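Local coordinates for protein 1H-3-hydroxy-4-oxoquinoline 2,4-dioxygenase (Pseudomonas putida, PDB 3IBT) that cleaves the heterocyclic ring of 3-hydroxy-1H-quinolin-4-one with molecular oxygen and without any cofactor, giving N-formylanthranilate and carbon monoxide, at residues A[160-165]-A[243-248]; A[5-10]-A[54-59]; A[114-119]-A[204-209]; A[135-140]-A[181-186]. One frame throughout, in Å; residues are numbered along the deposited sequence.

In the fold
The chain starts with contact 2. It closes a loop of 43 residues and ties the N-terminal hairpin to the loop that follows strand 49-53. The other three contacts come later and interlock. Contact 3 opens at strand 115-119 and closes at strand 207-212, so its loop carries the helical part between these neighbouring strands. Contact 4 lies wholly within that span and joins the turn after helix 127-135 to helix 175-192. Contact 1 starts inside both loops, at helix 160-169, and ends beyond them at 243-248. It therefore crosses contacts 3 and 4, and brings the helical region to the loop that holds the probable active-site histidine. Contacts 1 and 3 also touch, through Pro246 and Ile119.

Contact 1 (A[160-165]-A[243-248]); sequences ADVLNH and THFPSL
The Phe245 ring has a neighbour on each face. On one face His165 sets its ring edge in a T-shaped pair, with centroids 5.3 Å apart and planes at 62°. The approach is off centre: His165 CD2 stands above the plane, toward the rim. Over the centre of the opposite face lies His244 CB, from the adjacent residue. Val162 meets the same ring obliquely, CG1 being 3.7 Å from Phe245 CD1.

Val162 uses both of its methyls. Its CG1 lies anti to the backbone N (chi1 171°), which sends one methyl to Phe245 and the other to Leu248. CG2 is 3.8 Å from Leu248 CB. Tip to tip, Val162 CG1 also comes 3.9 Å from Thr243 OG1. An alanine here would probably open a gap between the helix and Phe245 and Leu248, since the two methyls that touch them would be gone. Leu248 crosses His165 at about a right angle, its CD1 3.6 Å from His165 CB. The contact is thus held mainly by apolar and aromatic packing.

His244, the probable proton donor and acceptor, stacks on Trp153 and forms a weak hydrogen bond with Asp120. Phe245 occupies the N-cap position, right before helix 246-249. The contact packs helix 160-169 against this short helix and its preceding loop, and Gln32 touches both His165 and Phe245.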
# COMPACT_ATOMS: atom_id res chain seq x y z
N ALA A 160 14.47 -4.44 -14.25
CA ALA A 160 14.16 -5.86 -14.34
C ALA A 160 13.02 -6.24 -13.41
O ALA A 160 12.05 -6.86 -13.85
CB ALA A 160 15.38 -6.68 -14.05
N ASP A 161 13.13 -5.82 -12.15
CA ASP A 161 12.22 -6.19 -11.07
C ASP A 161 10.86 -5.54 -11.16
O ASP A 161 9.87 -6.14 -10.75
CB ASP A 161 12.79 -5.81 -9.70
CG ASP A 161 14.11 -6.51 -9.38
OD1 ASP A 161 14.41 -7.61 -9.96
OD2 ASP A 161 14.84 -5.95 -8.50
N VAL A 162 10.79 -4.31 -11.66
CA VAL A 162 9.50 -3.61 -11.78
C VAL A 162 8.76 -4.20 -12.96
O VAL A 162 7.58 -4.55 -12.85
CB VAL A 162 9.68 -2.10 -12.01
CG1 VAL A 162 8.39 -1.47 -12.35
CG2 VAL A 162 10.22 -1.48 -10.78
N LEU A 163 9.48 -4.31 -14.08
CA LEU A 163 8.97 -4.99 -15.27
C LEU A 163 8.46 -6.38 -14.90
O LEU A 163 7.35 -6.74 -15.26
CB LEU A 163 10.02 -5.05 -16.38
CG LEU A 163 10.36 -3.68 -16.95
CD1 LEU A 163 11.56 -3.74 -17.84
CD2 LEU A 163 9.21 -3.15 -17.73
N ASN A 164 9.25 -7.14 -14.15
CA ASN A 164 8.82 -8.49 -13.81
C ASN A 164 7.51 -8.47 -13.04
O ASN A 164 6.64 -9.37 -13.18
CB ASN A 164 9.86 -9.24 -12.98
CG ASN A 164 9.39 -10.66 -12.65
OD1 ASN A 164 9.03 -11.43 -13.54
ND2 ASN A 164 9.33 -10.98 -11.37
N HIS A 165 7.41 -7.43 -12.20
CA HIS A 165 6.25 -7.28 -11.36
C HIS A 165 4.99 -7.08 -12.21
O HIS A 165 4.02 -7.85 -12.13
CB HIS A 165 6.42 -6.13 -10.41
CG HIS A 165 5.27 -5.95 -9.50
ND1 HIS A 165 5.01 -6.81 -8.45
CD2 HIS A 165 4.28 -5.04 -9.48
CE1 HIS A 165 3.93 -6.42 -7.81
NE2 HIS A 165 3.46 -5.35 -8.42
N THR A 243 9.15 5.37 -11.61
CA THR A 243 8.20 4.27 -11.41
C THR A 243 7.23 4.51 -10.27
O THR A 243 7.47 5.34 -9.38
CB THR A 243 9.06 3.00 -11.15
OG1 THR A 243 9.28 2.36 -12.40
CG2 THR A 243 8.50 2.02 -10.06
N HIS A 244 6.15 3.73 -10.28
CA HIS A 244 5.13 3.73 -9.22
C HIS A 244 5.50 2.87 -7.96
O HIS A 244 4.83 3.00 -6.94
CB HIS A 244 3.77 3.33 -9.85
CG HIS A 244 2.60 3.21 -8.90
ND1 HIS A 244 2.15 4.26 -8.12
CD2 HIS A 244 1.74 2.18 -8.68
CE1 HIS A 244 1.08 3.87 -7.44
NE2 HIS A 244 0.82 2.61 -7.76
N PHE A 245 6.56 2.04 -8.01
CA PHE A 245 6.90 1.11 -6.90
C PHE A 245 8.30 1.38 -6.41
O PHE A 245 9.26 0.68 -6.76
CB PHE A 245 6.79 -0.31 -7.36
CG PHE A 245 5.76 -0.49 -8.39
CD1 PHE A 245 6.08 -0.34 -9.74
CD2 PHE A 245 4.44 -0.79 -8.03
CE1 PHE A 245 5.11 -0.51 -10.74
CE2 PHE A 245 3.46 -0.97 -9.00
CZ PHE A 245 3.79 -0.82 -10.38
N PRO A 246 8.44 2.44 -5.62
CA PRO A 246 9.76 2.74 -5.10
C PRO A 246 10.39 1.57 -4.28
O PRO A 246 11.60 1.48 -4.14
CB PRO A 246 9.54 3.98 -4.24
CG PRO A 246 8.07 4.13 -4.06
CD PRO A 246 7.41 3.42 -5.18
N SER A 247 9.56 0.69 -3.76
CA SER A 247 10.09 -0.43 -3.00
C SER A 247 10.80 -1.43 -3.91
O SER A 247 11.60 -2.21 -3.45
CB SER A 247 8.95 -1.12 -2.29
OG SER A 247 7.94 -1.42 -3.26
N LEU A 248 10.49 -1.39 -5.21
CA LEU A 248 11.10 -2.29 -6.16
C LEU A 248 12.19 -1.56 -6.87
O LEU A 248 13.30 -2.05 -6.95
CB LEU A 248 10.08 -2.74 -7.20
CG LEU A 248 9.09 -3.82 -6.82
CD1 LEU A 248 8.13 -4.04 -8.00
CD2 LEU A 248 9.81 -5.11 -6.46

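Contact 2 (A[5-10]-A[54-59])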
# COMPACT_ATOMS: atom_id res chain seq x y z
N ASN A 5 -4.76 -17.64 9.65
CA ASN A 5 -6.01 -17.15 9.03
C ASN A 5 -6.86 -16.32 10.00
O ASN A 5 -6.83 -16.53 11.24
CB ASN A 5 -6.87 -18.31 8.51
CG ASN A 5 -7.91 -18.74 9.51
OD1 ASN A 5 -7.57 -19.32 10.54
ND2 ASN A 5 -9.17 -18.40 9.23
N VAL A 6 -7.63 -15.39 9.43
CA VAL A 6 -8.32 -14.40 10.23
C VAL A 6 -9.72 -14.21 9.67
O VAL A 6 -9.97 -14.50 8.48
CB VAL A 6 -7.54 -13.02 10.25
CG1 VAL A 6 -6.33 -13.10 11.17
CG2 VAL A 6 -7.10 -12.61 8.85
N ASN A 7 -10.63 -13.76 10.53
CA ASN A 7 -11.94 -13.33 10.09
C ASN A 7 -12.54 -14.34 9.10
O ASN A 7 -12.58 -15.54 9.38
CB ASN A 7 -11.82 -11.94 9.46
CG ASN A 7 -12.96 -11.06 9.86
OD1 ASN A 7 -14.16 -11.38 9.33
ND2 ASN A 7 -12.67 -10.03 10.83
N GLY A 8 -12.96 -13.85 7.93
CA GLY A 8 -13.64 -14.71 6.95
C GLY A 8 -12.75 -15.77 6.29
O GLY A 8 -13.23 -16.85 5.92
N THR A 9 -11.46 -15.45 6.13
CA THR A 9 -10.56 -16.34 5.40
C THR A 9 -9.12 -16.36 5.89
O THR A 9 -8.81 -16.13 7.08
CB THR A 9 -10.50 -16.01 3.87
OG1 THR A 9 -10.18 -14.58 3.69
CG2 THR A 9 -11.86 -16.46 3.15
N LEU A 10 -8.24 -16.67 4.92
CA LEU A 10 -6.84 -16.72 5.18
C LEU A 10 -6.07 -15.62 4.44
O LEU A 10 -6.59 -14.95 3.54
CB LEU A 10 -6.30 -18.09 4.80
CG LEU A 10 -4.79 -18.22 5.04
CD1 LEU A 10 -4.52 -19.29 6.04
CD2 LEU A 10 -4.09 -18.50 3.73
N ASP A 54 -0.46 -11.14 2.73
CA ASP A 54 -1.13 -11.21 1.42
C ASP A 54 -2.63 -11.07 1.63
O ASP A 54 -3.30 -11.98 2.14
CB ASP A 54 -0.85 -12.54 0.69
CG ASP A 54 0.60 -12.96 0.77
OD1 ASP A 54 1.45 -12.04 0.99
OD2 ASP A 54 0.88 -14.18 0.61
N TRP A 55 -3.13 -9.92 1.21
CA TRP A 55 -4.53 -9.58 1.28
C TRP A 55 -5.47 -10.74 0.91
O TRP A 55 -5.12 -11.58 0.07
CB TRP A 55 -4.74 -8.41 0.34
CG TRP A 55 -4.15 -7.13 0.82
CD1 TRP A 55 -3.44 -6.22 0.07
CD2 TRP A 55 -4.25 -6.59 2.13
NE1 TRP A 55 -3.09 -5.13 0.86
CE2 TRP A 55 -3.58 -5.34 2.12
CE3 TRP A 55 -4.85 -7.04 3.31
CZ2 TRP A 55 -3.48 -4.55 3.26
CZ3 TRP A 55 -4.74 -6.25 4.44
CH2 TRP A 55 -4.07 -5.02 4.41
N ARG A 56 -6.65 -10.77 1.53
CA ARG A 56 -7.74 -11.63 1.03
C ARG A 56 -7.64 -11.89 -0.47
O ARG A 56 -7.56 -10.95 -1.25
CB ARG A 56 -9.10 -10.97 1.31
CG ARG A 56 -9.87 -11.61 2.42
CD ARG A 56 -11.30 -11.00 2.57
NE ARG A 56 -11.58 -10.96 4.05
CZ ARG A 56 -12.12 -12.05 4.77
NH1 ARG A 56 -12.49 -13.29 4.13
NH2 ARG A 56 -12.29 -11.86 6.13
N GLY A 57 -7.65 -13.14 -0.89
CA GLY A 57 -7.73 -13.44 -2.32
C GLY A 57 -6.41 -13.31 -3.04
O GLY A 57 -6.30 -13.67 -4.23
N HIS A 58 -5.42 -12.80 -2.32
CA HIS A 58 -4.10 -12.57 -2.86
C HIS A 58 -3.06 -13.63 -2.51
O HIS A 58 -1.92 -13.57 -2.97
CB HIS A 58 -3.64 -11.19 -2.45
CG HIS A 58 -4.38 -10.11 -3.15
ND1 HIS A 58 -5.49 -9.50 -2.61
CD2 HIS A 58 -4.21 -9.57 -4.38
CE1 HIS A 58 -5.95 -8.60 -3.46
NE2 HIS A 58 -5.20 -8.62 -4.54
N ASP A 59 -3.46 -14.60 -1.70
CA ASP A 59 -2.56 -15.68 -1.37
C ASP A 59 -2.18 -16.49 -2.63
O ASP A 59 -2.80 -16.34 -3.70
CB ASP A 59 -3.17 -16.56 -0.26
CG ASP A 59 -4.62 -16.97 -0.54
OD1 ASP A 59 -5.46 -16.07 -0.86
OD2 ASP A 59 -4.91 -18.20 -0.40
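The turn from Val6 to Thr9 meets Arg56 beside a second turn, from Trp55 to His58. The first is a type II' turn and closes a tight hairpin. Val6 N bonds to Thr9 O at 2.7 Å, while the return bond from Thr9 N to Val6 O is weak. The second is type II, closed by His58 N to Trp55 O, with Gly57 at the third position and a positive phi of 80°. The CA atoms of Leu10 and Arg56 are the nearest pair of the two backbones, 6.6 Å apart.

The Arg56 side chain, bent at chi3, reaches across to the hairpin. Thr9 OG1 sits over one face of its guanidinium, 2.7 Å from Arg56 NH1, but the angle is poor for a hydrogen bond. Gly8 N lies in plane at the guanidinium edge; both are donors, so this is no hydrogen bond. The charge of Arg56 is met by Asp76 of helix 70-83, through a salt bridge at NH2. Asn7 crosses Arg56 at about a right angle, its CB near NH2. Leu10 CD2 approaches Asp59 OD2 at 4.2 Å, and that oxygen is hydrogen-bonded to Thr63. Within the hairpin, Asn5 ND2 gives Thr9 O a second donor, from above the carbonyl plane.

The hairpin links the first two, antiparallel strands of the alpha/beta-hydrolase sheet. Asp54 to His58 read Asp-x-Arg-Gly-His, a sequence common after this strand in the family.

Contact 3 (A[114-119]-A[204-209]). Unlike the reference sequence in segment 114-119: Ile118 (reference Val).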
# COMPACT_ATOMS: atom_id res chain seq x y z
N PRO A 114 1.55 5.84 16.90
CA PRO A 114 1.76 7.28 16.69
C PRO A 114 2.39 7.68 15.34
O PRO A 114 2.61 8.86 15.12
CB PRO A 114 2.68 7.67 17.86
CG PRO A 114 3.41 6.40 18.24
CD PRO A 114 2.59 5.23 17.76
N LYS A 115 2.70 6.69 14.49
CA LYS A 115 3.40 6.88 13.22
C LYS A 115 3.07 5.82 12.21
O LYS A 115 2.86 4.64 12.53
CB LYS A 115 4.89 6.79 13.41
CG LYS A 115 5.48 7.93 14.11
CD LYS A 115 6.97 8.01 13.82
CE LYS A 115 7.76 8.49 15.02
NZ LYS A 115 9.16 8.83 14.59
N THR A 116 3.08 6.22 10.94
CA THR A 116 2.75 5.27 9.88
C THR A 116 3.38 5.73 8.56
O THR A 116 3.75 6.90 8.42
CB THR A 116 1.22 5.13 9.81
OG1 THR A 116 0.86 4.04 8.96
CG2 THR A 116 0.59 6.42 9.31
N ILE A 117 3.57 4.83 7.60
CA ILE A 117 4.17 5.24 6.34
C ILE A 117 3.33 4.73 5.24
O ILE A 117 2.79 3.65 5.28
CB ILE A 117 5.54 4.62 6.15
CG1 ILE A 117 6.49 5.11 7.24
CG2 ILE A 117 6.06 4.88 4.70
CD1 ILE A 117 7.83 4.65 7.12
N ILE A 118 3.25 5.54 4.22
CA ILE A 118 2.52 5.21 3.02
C ILE A 118 3.44 5.47 1.84
O ILE A 118 4.30 6.34 1.90
CB ILE A 118 1.29 6.08 2.92
CG1 ILE A 118 1.65 7.53 3.26
CG2 ILE A 118 0.21 5.56 3.87
CD1 ILE A 118 0.48 8.41 3.41
N ILE A 119 3.28 4.71 0.78
CA ILE A 119 4.19 4.78 -0.33
C ILE A 119 3.38 4.95 -1.62
O ILE A 119 2.53 4.13 -1.93
CB ILE A 119 5.07 3.53 -0.41
CG1 ILE A 119 5.90 3.40 0.87
CG2 ILE A 119 5.97 3.57 -1.62
CD1 ILE A 119 6.77 2.20 0.92
N GLN A 204 -7.18 12.49 15.76
CA GLN A 204 -5.86 12.60 16.32
C GLN A 204 -4.90 12.04 15.28
O GLN A 204 -5.00 10.87 14.88
CB GLN A 204 -5.77 11.77 17.59
CG GLN A 204 -6.68 12.23 18.70
CD GLN A 204 -6.40 11.47 20.00
OE1 GLN A 204 -5.55 10.56 20.03
NE2 GLN A 204 -7.10 11.84 21.09
N LYS A 205 -3.97 12.87 14.86
CA LYS A 205 -3.16 12.55 13.70
C LYS A 205 -1.79 12.01 14.09
O LYS A 205 -1.05 12.65 14.86
CB LYS A 205 -3.04 13.78 12.80
CG LYS A 205 -4.32 14.10 12.02
CD LYS A 205 -4.50 15.59 11.86
CE LYS A 205 -5.92 16.09 12.08
NZ LYS A 205 -6.79 15.58 11.02
N PRO A 206 -1.43 10.81 13.57
CA PRO A 206 -0.06 10.33 13.71
C PRO A 206 0.87 11.17 12.88
O PRO A 206 0.41 11.93 12.03
CB PRO A 206 -0.11 8.94 13.06
CG PRO A 206 -1.27 8.95 12.23
CD PRO A 206 -2.28 9.87 12.84
N GLU A 207 2.16 11.01 13.10
CA GLU A 207 3.11 11.48 12.11
C GLU A 207 3.01 10.51 10.93
O GLU A 207 3.10 9.27 11.10
CB GLU A 207 4.51 11.59 12.71
CG GLU A 207 4.52 12.41 14.02
CD GLU A 207 4.33 13.94 13.83
OE1 GLU A 207 5.32 14.61 13.48
OE2 GLU A 207 3.21 14.49 14.06
N ILE A 208 2.72 11.07 9.75
CA ILE A 208 2.55 10.30 8.51
C ILE A 208 3.64 10.69 7.52
O ILE A 208 3.86 11.89 7.26
CB ILE A 208 1.17 10.55 7.86
CG1 ILE A 208 0.07 10.47 8.94
CG2 ILE A 208 0.91 9.54 6.73
CD1 ILE A 208 -1.34 10.71 8.44
N CYS A 209 4.34 9.69 6.99
CA CYS A 209 5.40 9.94 6.04
C CYS A 209 5.01 9.31 4.74
O CYS A 209 4.75 8.11 4.70
CB CYS A 209 6.70 9.33 6.55
SG CYS A 209 8.09 9.36 5.40
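Ile118 meets Ile208 because its CG1 stands between the backbone N and the carbonyl carbon (chi1 44°). That branch leans toward the next strand, and CD1 reaches 3.5 Å from Ile208 CG2. Thr116 has OG1 anti to N (chi1 -169°). This leaves its CG2 to pack beside Ile208, 4.1 Å from Ile208 CG2, while OG1 is hydrogen-bonded to Asn101.

The backbones run parallel, with the axes 4.9 Å apart at closest. Four hydrogen bonds form the ladder. Glu207 N donates to Pro114 O at 3.0 Å, and Thr116 N returns a bond to Glu207 O at 3.1 Å. Cys209 N then reaches Thr116 O at 3.2 Å, and Ile118 N reaches Cys209 O at 3.0 Å. The last bond is the straightest, 170° at the hydrogen. Lys115 CA and Ile117 CA add CA-H...O contacts to Glu207 O and Cys209 O.

On the face of Lys115, Ile117, Glu207 and Cys209, helix 251-261 packs through Phe261. Lys115 bonds to the carbonyl of Phe261 and makes a cation-pi contact with its ring; Glu207 bonds to His235. On the other face, Thr116 and Ile118 meet helix 97-107.

These are neighbouring parallel strands of the central alpha/beta-hydrolase sheet. The helical region between them in sequence is placed as a cap domain often is in this family. Strand 115-119 leads directly to Asp120, which probably raises the basicity of the active-site histidine.

Contact 4 (A[135-140]-A[181-186])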
# COMPACT_ATOMS: atom_id res chain seq x y z
N GLU A 135 -12.43 2.18 -16.92
CA GLU A 135 -11.90 1.18 -17.85
C GLU A 135 -11.70 -0.12 -17.09
O GLU A 135 -12.22 -1.16 -17.47
CB GLU A 135 -10.57 1.65 -18.45
CG GLU A 135 -10.70 2.34 -19.79
CD GLU A 135 -9.78 3.57 -19.92
OE1 GLU A 135 -8.66 3.56 -19.35
OE2 GLU A 135 -10.18 4.56 -20.59
N GLY A 136 -10.97 -0.00 -15.99
CA GLY A 136 -10.78 -1.08 -15.05
C GLY A 136 -11.91 -2.03 -14.71
O GLY A 136 -11.64 -3.20 -14.43
N GLN A 137 -13.17 -1.59 -14.71
CA GLN A 137 -14.25 -2.46 -14.19
C GLN A 137 -15.07 -3.12 -15.28
O GLN A 137 -16.02 -3.87 -15.01
CB GLN A 137 -15.18 -1.73 -13.24
CG GLN A 137 -14.51 -1.20 -11.99
CD GLN A 137 -15.43 -0.30 -11.17
OE1 GLN A 137 -16.53 -0.72 -10.81
NE2 GLN A 137 -14.99 0.94 -10.89
N HIS A 138 -14.69 -2.82 -16.52
CA HIS A 138 -15.36 -3.30 -17.73
C HIS A 138 -15.27 -4.81 -17.88
O HIS A 138 -14.19 -5.31 -18.21
CB HIS A 138 -14.69 -2.63 -18.91
CG HIS A 138 -15.42 -2.81 -20.19
ND1 HIS A 138 -15.45 -4.01 -20.87
CD2 HIS A 138 -16.15 -1.94 -20.93
CE1 HIS A 138 -16.16 -3.87 -21.98
NE2 HIS A 138 -16.59 -2.62 -22.04
N PRO A 139 -16.40 -5.54 -17.70
CA PRO A 139 -16.42 -7.01 -17.65
C PRO A 139 -15.74 -7.74 -18.80
O PRO A 139 -15.28 -8.93 -18.64
CB PRO A 139 -17.92 -7.35 -17.64
CG PRO A 139 -18.62 -6.10 -17.92
CD PRO A 139 -17.75 -4.98 -17.52
N THR A 140 -15.66 -7.06 -19.95
CA THR A 140 -15.15 -7.71 -21.15
C THR A 140 -13.77 -7.21 -21.52
O THR A 140 -13.05 -7.88 -22.26
CB THR A 140 -16.10 -7.47 -22.34
OG1 THR A 140 -17.37 -6.92 -21.83
CG2 THR A 140 -16.36 -8.81 -23.17
N ALA A 181 -10.91 -4.20 -7.12
CA ALA A 181 -9.92 -3.22 -6.77
C ALA A 181 -10.39 -1.84 -7.23
O ALA A 181 -10.29 -0.84 -6.51
CB ALA A 181 -8.62 -3.57 -7.42
N CYS A 182 -10.93 -1.82 -8.44
CA CYS A 182 -11.37 -0.57 -9.00
C CYS A 182 -12.63 -0.05 -8.34
O CYS A 182 -12.69 1.13 -7.99
CB CYS A 182 -11.45 -0.66 -10.52
SG CYS A 182 -9.77 -0.97 -11.13
N ARG A 183 -13.58 -0.93 -8.10
CA ARG A 183 -14.77 -0.53 -7.39
C ARG A 183 -14.36 0.06 -6.06
O ARG A 183 -14.88 1.09 -5.61
CB ARG A 183 -15.64 -1.72 -7.07
CG ARG A 183 -16.33 -2.41 -8.20
CD ARG A 183 -17.40 -3.22 -7.54
NE ARG A 183 -17.01 -3.51 -6.15
CZ ARG A 183 -16.76 -4.74 -5.68
NH1 ARG A 183 -16.86 -5.83 -6.49
NH2 ARG A 183 -16.42 -4.89 -4.39
N GLU A 184 -13.41 -0.60 -5.43
CA GLU A 184 -13.08 -0.22 -4.09
C GLU A 184 -12.31 1.06 -4.00
O GLU A 184 -12.64 1.89 -3.17
CB GLU A 184 -12.35 -1.33 -3.36
CG GLU A 184 -13.30 -2.46 -3.10
CD GLU A 184 -14.56 -1.98 -2.44
OE1 GLU A 184 -14.48 -1.12 -1.52
OE2 GLU A 184 -15.64 -2.45 -2.84
N ILE A 185 -11.31 1.20 -4.86
CA ILE A 185 -10.49 2.40 -4.87
C ILE A 185 -11.40 3.58 -5.21
O ILE A 185 -11.41 4.64 -4.52
CB ILE A 185 -9.34 2.30 -5.90
CG1 ILE A 185 -8.34 1.18 -5.54
CG2 ILE A 185 -8.62 3.67 -6.05
CD1 ILE A 185 -7.36 0.81 -6.65
N GLU A 186 -12.19 3.34 -6.27
CA GLU A 186 -13.19 4.28 -6.72
C GLU A 186 -14.05 4.63 -5.53
O GLU A 186 -14.09 5.78 -5.15
CB GLU A 186 -14.04 3.71 -7.85
CG GLU A 186 -14.38 4.76 -8.93
CD GLU A 186 -15.40 4.28 -10.00
OE1 GLU A 186 -16.04 3.20 -9.85
OE2 GLU A 186 -15.58 5.02 -11.01
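Gln137 and Glu186 make the one hydrogen bond of this contact, from NE2 to OE1 at 2.7 Å. The bond lies in the amide plane of Gln137 but meets OE1 from above the carboxylate plane. The two flat groups are turned 86° apart. NE2 also donates to Leu133 O, so two acceptors hold the amide. Glu186 OE2 has its own partner, a salt bridge to Arg190.

Packing lies alongside the polar link. Gln137 CG lies anti to its carbonyl carbon (chi1 -62°) and rests on Cys182 CB at 3.4 Å. Farther out, OE1 abuts Arg183 CG, and the two side chains cross at about a right angle. Gly136 CA lies 4.0 Å from Cys182 SG. A leucine in place of Gln137 would probably leave Glu186 OE1 and Leu133 O without the amide donor they share.

The charge of Arg183 is turned elsewhere: NH2 forms salt bridges to Glu184 and Asp67.

Gly136 and Gln137 belong to a type I turn after helix 127-135, ahead of helix 142-154. The contact sets this turn on helix 175-192. The same helix packs through Ile185 and Glu186 against helix 127-135.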